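Local coordinates for protein glutamate racemase (Francisella tularensis subsp. tularensis, PDB 3OUT) that belongs to the Asp/Glu/hydantoin racemase family, an enzyme with two parallel-sheet halves and D-glutamic acid bound in a pocket between them, at residues 150-154 with 155-159; 207-210 with 211-215. All coordinates share one frame; numbering follows the deposited sequence.

In the fold
Interactions 1 and 2 are both local, each made within one continuous stretch of chain, and they lie on opposite sides of the chain's centre, with their centres about 24 Å apart and their nearest atoms about 13 Å apart. They share no helix. Residues 150-159 end helix 149-154 near the periphery, where a glycine turns the chain into a loop and a second subunit packs against it; residues 207-215 lead into and form the first turns of helix 208-221, deeper in the molecule. Interaction 1 relies on a Schellman motif, a water bridge and two apolar pairs, interaction 2 on regular helical bonds with a serine hydroxyl added. Both are only partly buried.

Interaction 1. Residues 150-154 with 155-159; sequences VSMIE and EGFVS
The carbonyl oxygen of Met152 is gripped at the end of the helix by two backbone amides: Phe157 N donates to Met152 O at 3.0 Å, and Glu155 N adds a weak bond. The stronger bond of Glu155 N goes to Ser151 O at 2.8 Å. Gly156 N turns back to Ile153 O at 3.0 Å, standing above the carbonyl plane rather than on a lone pair. The positive phi of Gly156 (95°) takes the chain out of helical geometry, and with the Phe157 and Gly156 amides both bonded into the last turn this is a Schellman motif.

The side chains follow the reversal. Phe157 crosses Met152 obliquely, its CB 3.6 Å from CG of the selenomethionine, while Met152 O and Glu155 CB both lie at the edge of the phenyl ring, in its plane. With CG anti to its carbonyl carbon (chi1 -68°), Glu155 brings CG to 3.1 Å from Ser151 O, and a bend at chi2 (-62°) then sets the carboxylate. This group is joined to the serine by a water, which donates to Glu155 OE2 at 2.6 Å and lies 2.7 Å from Ser151 OG. The other oxygen, Glu155 OE1, forms a salt bridge with Lys244, so both oxygens of the carboxylate are held. Glu154 extends away from the turn and bonds through OE2 to His188, a residue of the D-glutamic acid pocket.

Ile153 CG2 and Val158 CG1 make a looser apolar contact. Helix 161-171 packs on Met152 through Val163 and Val166 and on Phe157 through Ile162 and Val163, helix 245-253 meets Ile153 through Met251 and Phe252, and Leu148 and Tyr170 of the second subunit pack on Met152 and Phe157.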
ATOM      1  N   VAL B 150      12.995 -18.353  -6.269  1.00  9.29           N
ATOM      2  CA  VAL B 150      11.877 -18.105  -5.388  1.00  8.06           C
ATOM      3  C   VAL B 150      10.551 -18.539  -6.010  1.00  8.27           C
ATOM      4  O   VAL B 150       9.807 -19.324  -5.414  1.00  8.48           O
ATOM      5  CB  VAL B 150      11.809 -16.638  -4.919  1.00  8.71           C
ATOM      6  CG1 VAL B 150      10.453 -16.285  -4.338  1.00  8.04           C
ATOM      7  CG2 VAL B 150      12.933 -16.345  -3.884  1.00  9.12           C
ATOM      8  N   SER B 151      10.236 -18.050  -7.207  1.00  8.12           N
ATOM      9  CA  SER B 151       8.963 -18.430  -7.844  1.00  8.22           C
ATOM     10  C   SER B 151       8.896 -19.937  -8.149  1.00  9.08           C
ATOM     11  O   SER B 151       7.876 -20.571  -7.951  1.00  9.31           O
ATOM     12  CB  SER B 151       8.745 -17.615  -9.101  1.00  8.43           C
ATOM     13  OG  SER B 151       7.459 -17.974  -9.628  1.00  9.41           O
HETATM   14  N   MSE B 152      10.005 -20.487  -8.625  1.00  8.83           N
HETATM   15  CA  MSE B 152      10.145 -21.901  -8.962  1.00  9.21           C
HETATM   16  C   MSE B 152       9.714 -22.747  -7.759  1.00  9.06           C
HETATM   17  O   MSE B 152       8.902 -23.666  -7.888  1.00  8.79           O
HETATM   18  CB  MSE B 152      11.618 -22.202  -9.354  1.00  9.88           C
HETATM   19  CG  MSE B 152      11.845 -23.589  -9.745  1.00 11.52           C
HETATM   20 SE   MSE B 152      13.731 -23.911 -10.132  1.00 16.95          SE
HETATM   21  CE  MSE B 152      14.276 -24.001  -8.245  1.00 10.87           C
ATOM     22  N   ILE B 153      10.238 -22.396  -6.593  1.00  7.85           N
ATOM     23  CA  ILE B 153       9.988 -23.155  -5.379  1.00  8.53           C
ATOM     24  C   ILE B 153       8.542 -22.954  -4.911  1.00  8.85           C
ATOM     25  O   ILE B 153       7.851 -23.901  -4.490  1.00 10.29           O
ATOM     26  CB  ILE B 153      11.053 -22.784  -4.297  1.00  8.73           C
ATOM     27  CG1 ILE B 153      12.410 -23.373  -4.717  1.00  9.34           C
ATOM     28  CG2 ILE B 153      10.660 -23.261  -2.895  1.00  8.27           C
ATOM     29  CD1 ILE B 153      13.569 -22.738  -3.959  1.00 10.24           C
ATOM     30  N   GLU B 154       8.057 -21.715  -5.008  1.00  9.14           N
ATOM     31  CA  GLU B 154       6.674 -21.426  -4.600  1.00 10.08           C
ATOM     32  C   GLU B 154       5.660 -22.099  -5.516  1.00 11.06           C
ATOM     33  O   GLU B 154       4.543 -22.385  -5.079  1.00 12.29           O
ATOM     34  CB  GLU B 154       6.408 -19.929  -4.485  1.00  9.64           C
ATOM     35  CG  GLU B 154       7.189 -19.307  -3.298  1.00 10.86           C
ATOM     36  CD  GLU B 154       6.900 -17.854  -3.044  1.00 12.66           C
ATOM     37  OE1 GLU B 154       6.103 -17.246  -3.799  1.00 14.39           O
ATOM     38  OE2 GLU B 154       7.475 -17.289  -2.084  1.00 11.88           O
ATOM     39  N   GLU B 155       6.054 -22.370  -6.763  1.00  9.89           N
ATOM     40  CA  GLU B 155       5.195 -23.084  -7.708  1.00 11.26           C
ATOM     41  C   GLU B 155       5.289 -24.599  -7.556  1.00 12.81           C
ATOM     42  O   GLU B 155       4.654 -25.335  -8.304  1.00 15.88           O
ATOM     43  CB  GLU B 155       5.542 -22.697  -9.123  1.00 11.15           C
ATOM     44  CG  GLU B 155       5.208 -21.269  -9.460  1.00 11.72           C
ATOM     45  CD  GLU B 155       3.732 -20.974  -9.353  1.00 15.82           C
ATOM     46  OE1 GLU B 155       2.903 -21.888  -9.617  1.00 14.45           O
ATOM     47  OE2 GLU B 155       3.382 -19.836  -8.945  1.00 18.16           O
ATOM     48  N   GLY B 156       6.118 -25.053  -6.633  1.00 13.65           N
ATOM     49  CA  GLY B 156       6.204 -26.489  -6.322  1.00 14.64           C
ATOM     50  C   GLY B 156       7.290 -27.246  -7.035  1.00 15.50           C
ATOM     51  O   GLY B 156       7.326 -28.484  -6.925  1.00 16.94           O
ATOM     52  N   PHE B 157       8.166 -26.564  -7.779  1.00 14.60           N
ATOM     53  CA  PHE B 157       9.274 -27.224  -8.459  1.00 14.12           C
ATOM     54  C   PHE B 157      10.417 -27.269  -7.449  1.00 14.23           C
ATOM     55  O   PHE B 157      11.143 -26.292  -7.292  1.00 12.28           O
ATOM     56  CB  PHE B 157       9.696 -26.487  -9.739  1.00 14.54           C
ATOM     57  CG  PHE B 157       8.665 -26.470 -10.831  1.00 13.49           C
ATOM     58  CD1 PHE B 157       7.726 -25.468 -10.889  1.00 14.22           C
ATOM     59  CD2 PHE B 157       8.697 -27.394 -11.866  1.00 18.32           C
ATOM     60  CE1 PHE B 157       6.778 -25.420 -11.895  1.00 16.41           C
ATOM     61  CE2 PHE B 157       7.766 -27.341 -12.902  1.00 19.92           C
ATOM     62  CZ  PHE B 157       6.808 -26.342 -12.924  1.00 19.17           C
ATOM     63  N   VAL B 158      10.549 -28.397  -6.757  1.00 14.55           N
ATOM     64  CA  VAL B 158      11.456 -28.515  -5.579  1.00 16.07           C
ATOM     65  C   VAL B 158      12.490 -29.646  -5.711  1.00 16.38           C
ATOM     66  O   VAL B 158      13.364 -29.815  -4.847  1.00 16.98           O
ATOM     67  CB  VAL B 158      10.690 -28.651  -4.267  1.00 16.66           C
ATOM     68  CG1 VAL B 158       9.900 -27.332  -3.942  1.00 16.57           C
ATOM     69  CG2 VAL B 158       9.773 -29.895  -4.265  1.00 18.17           C
ATOM     70  N   SER B 159      12.398 -30.391  -6.796  1.00 17.15           N
ATOM     71  CA  SER B 159      13.383 -31.392  -7.172  1.00 17.90           C
ATOM     72  C   SER B 159      13.141 -31.776  -8.613  1.00 18.14           C
ATOM     73  O   SER B 159      12.150 -31.376  -9.200  1.00 18.26           O
ATOM     74  CB  SER B 159      13.274 -32.630  -6.270  1.00 19.15           C
ATOM     75  OG  SER B 159      12.041 -33.273  -6.515  1.00 20.79           O
TER
HETATM   76  O   HOH W   1       5.146 -18.004  -8.254  1.00 14.56           O

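Interaction 2. Residues 207-210 with 211-215; sequences PSLQ and ASKML
Ser212 reaches back to Ser208 O with two groups, its backbone N and its OG, each 3.1 Å from the oxygen and approaching from opposite faces of the carbonyl plane. The hydroxyl is put there by chi1 of -56°, which sets OG beside the backbone N. Ala211, also buried, faces other neighbours: its N donates to Pro207 O at 3.0 Å, and its methyl lies against Val100 and Ala103 of helix 100-106 and Ile74 of strand 72-75. Ser212 itself packs on Ile22 and Asn25 of helix 20-29.

The backbone bonds are the i to i+4 bonds of the first turns of an alpha-helix, helix 208-221, which follows strand 203-205; Lys213 N to Leu209 O (2.8 Å) and Met214 N to Gln210 O (2.9 Å) continue the series, and the OG bond is an addition to it.

The outer side is looser. Leu209 and Lys213 are exposed, with only a 4.4 Å approach between their CG atoms. Gln210 forms the border: Lys213 crosses it at about a right angle, CE 3.4 Å from Gln210 OE1, whereas NZ stays 4.0 Å from that oxygen. Bent at chi2 (68°), Gln210 has its NE2 held by a hydrogen bond to Ser106 OG, at the end of helix 100-106.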
ATOM      1  N   PRO B 207      21.433 -20.342   7.290  1.00 14.28           N
ATOM      2  CA  PRO B 207      21.568 -19.565   8.517  1.00 15.13           C
ATOM      3  C   PRO B 207      20.325 -19.490   9.399  1.00 12.98           C
ATOM      4  O   PRO B 207      20.382 -18.863  10.443  1.00 12.80           O
ATOM      5  CB  PRO B 207      21.899 -18.190   7.987  1.00 15.39           C
ATOM      6  CG  PRO B 207      21.153 -18.092   6.750  1.00 16.70           C
ATOM      7  CD  PRO B 207      21.306 -19.461   6.118  1.00 15.27           C
ATOM      8  N   SER B 208      19.192 -20.072   9.002  1.00 12.31           N
ATOM      9  CA  SER B 208      17.964 -19.912   9.823  1.00 13.11           C
ATOM     10  C   SER B 208      18.037 -20.387  11.249  1.00 11.94           C
ATOM     11  O   SER B 208      17.580 -19.690  12.156  1.00 11.23           O
ATOM     12  CB  SER B 208      16.742 -20.541   9.152  1.00 14.96           C
ATOM     13  OG  SER B 208      16.983 -21.875   8.814  1.00 22.49           O
ATOM     14  N   LEU B 209      18.558 -21.591  11.481  1.00 11.36           N
ATOM     15  CA  LEU B 209      18.626 -22.091  12.848  1.00 11.28           C
ATOM     16  C   LEU B 209      19.595 -21.266  13.699  1.00 11.07           C
ATOM     17  O   LEU B 209      19.301 -20.974  14.845  1.00 12.50           O
ATOM     18  CB  LEU B 209      19.000 -23.580  12.879  1.00 12.00           C
ATOM     19  CG  LEU B 209      18.999 -24.211  14.271  1.00 14.82           C
ATOM     20  CD1 LEU B 209      17.635 -24.139  15.009  1.00 13.83           C
ATOM     21  CD2 LEU B 209      19.504 -25.667  14.093  1.00 13.29           C
ATOM     22  N   GLN B 210      20.731 -20.900  13.121  1.00 12.03           N
ATOM     23  CA  GLN B 210      21.719 -20.038  13.800  1.00 11.65           C
ATOM     24  C   GLN B 210      21.066 -18.735  14.240  1.00 12.37           C
ATOM     25  O   GLN B 210      21.267 -18.297  15.386  1.00 11.52           O
ATOM     26  CB  GLN B 210      22.902 -19.771  12.898  1.00 11.73           C
ATOM     27  CG  GLN B 210      23.991 -18.834  13.467  1.00 12.80           C
ATOM     28  CD  GLN B 210      24.797 -19.414  14.647  1.00 18.02           C
ATOM     29  OE1 GLN B 210      24.441 -20.418  15.246  1.00 15.49           O
ATOM     30  NE2 GLN B 210      25.901 -18.762  14.967  1.00 20.21           N
ATOM     31  N   ALA B 211      20.265 -18.124  13.356  1.00 11.22           N
ATOM     32  CA  ALA B 211      19.543 -16.902  13.740  1.00 10.93           C
ATOM     33  C   ALA B 211      18.621 -17.144  14.929  1.00 11.15           C
ATOM     34  O   ALA B 211      18.562 -16.359  15.889  1.00 10.33           O
ATOM     35  CB  ALA B 211      18.734 -16.301  12.484  1.00 10.17           C
ATOM     36  N   SER B 212      17.892 -18.259  14.891  1.00 10.99           N
ATOM     37  CA  SER B 212      17.033 -18.614  16.024  1.00 12.14           C
ATOM     38  C   SER B 212      17.825 -18.808  17.321  1.00 12.05           C
ATOM     39  O   SER B 212      17.404 -18.354  18.376  1.00 12.31           O
ATOM     40  CB  SER B 212      16.212 -19.845  15.680  1.00 12.50           C
ATOM     41  OG  SER B 212      15.469 -19.622  14.484  1.00 14.65           O
ATOM     42  N   LYS B 213      18.968 -19.484  17.227  1.00 12.51           N
ATOM     43  CA  LYS B 213      19.867 -19.647  18.392  1.00 13.18           C
ATOM     44  C   LYS B 213      20.394 -18.341  18.947  1.00 12.42           C
ATOM     45  O   LYS B 213      20.520 -18.214  20.167  1.00 12.39           O
ATOM     46  CB  LYS B 213      21.006 -20.581  18.042  1.00 14.60           C
ATOM     47  CG  LYS B 213      20.490 -21.975  17.789  1.00 17.51           C
ATOM     48  CD  LYS B 213      21.556 -23.011  17.796  1.00 24.35           C
ATOM     49  CE  LYS B 213      22.615 -22.812  16.795  1.00 26.85           C
ATOM     50  NZ  LYS B 213      23.630 -23.928  16.905  1.00 29.58           N
HETATM   51  N   MSE B 214      20.683 -17.381  18.064  1.00 12.46           N
HETATM   52  CA  MSE B 214      21.101 -16.051  18.494  1.00 13.15           C
HETATM   53  C   MSE B 214      19.996 -15.396  19.323  1.00 13.80           C
HETATM   54  O   MSE B 214      20.269 -14.746  20.327  1.00 14.33           O
HETATM   55  CB  MSE B 214      21.545 -15.174  17.302  1.00 13.16           C
HETATM   56  CG  MSE B 214      22.851 -15.629  16.709  1.00 13.22           C
HETATM   57 SE   MSE B 214      23.231 -14.566  15.136  1.00 20.75          SE
HETATM   58  CE  MSE B 214      25.191 -14.624  15.234  1.00 20.30           C
ATOM     59  N   LEU B 215      18.747 -15.536  18.881  1.00 13.71           N
ATOM     60  CA  LEU B 215      17.635 -14.999  19.632  1.00 13.96           C
ATOM     61  C   LEU B 215      17.492 -15.732  20.984  1.00 14.17           C
ATOM     62  O   LEU B 215      17.367 -15.087  21.990  1.00 14.31           O
ATOM     63  CB  LEU B 215      16.343 -15.081  18.826  1.00 14.82           C
ATOM     64  CG  LEU B 215      15.095 -14.573  19.569  1.00 17.39           C
ATOM     65  CD1 LEU B 215      15.316 -13.187  20.156  1.00 17.27           C
ATOM     66  CD2 LEU B 215      13.913 -14.551  18.638  1.00 19.79           C
TER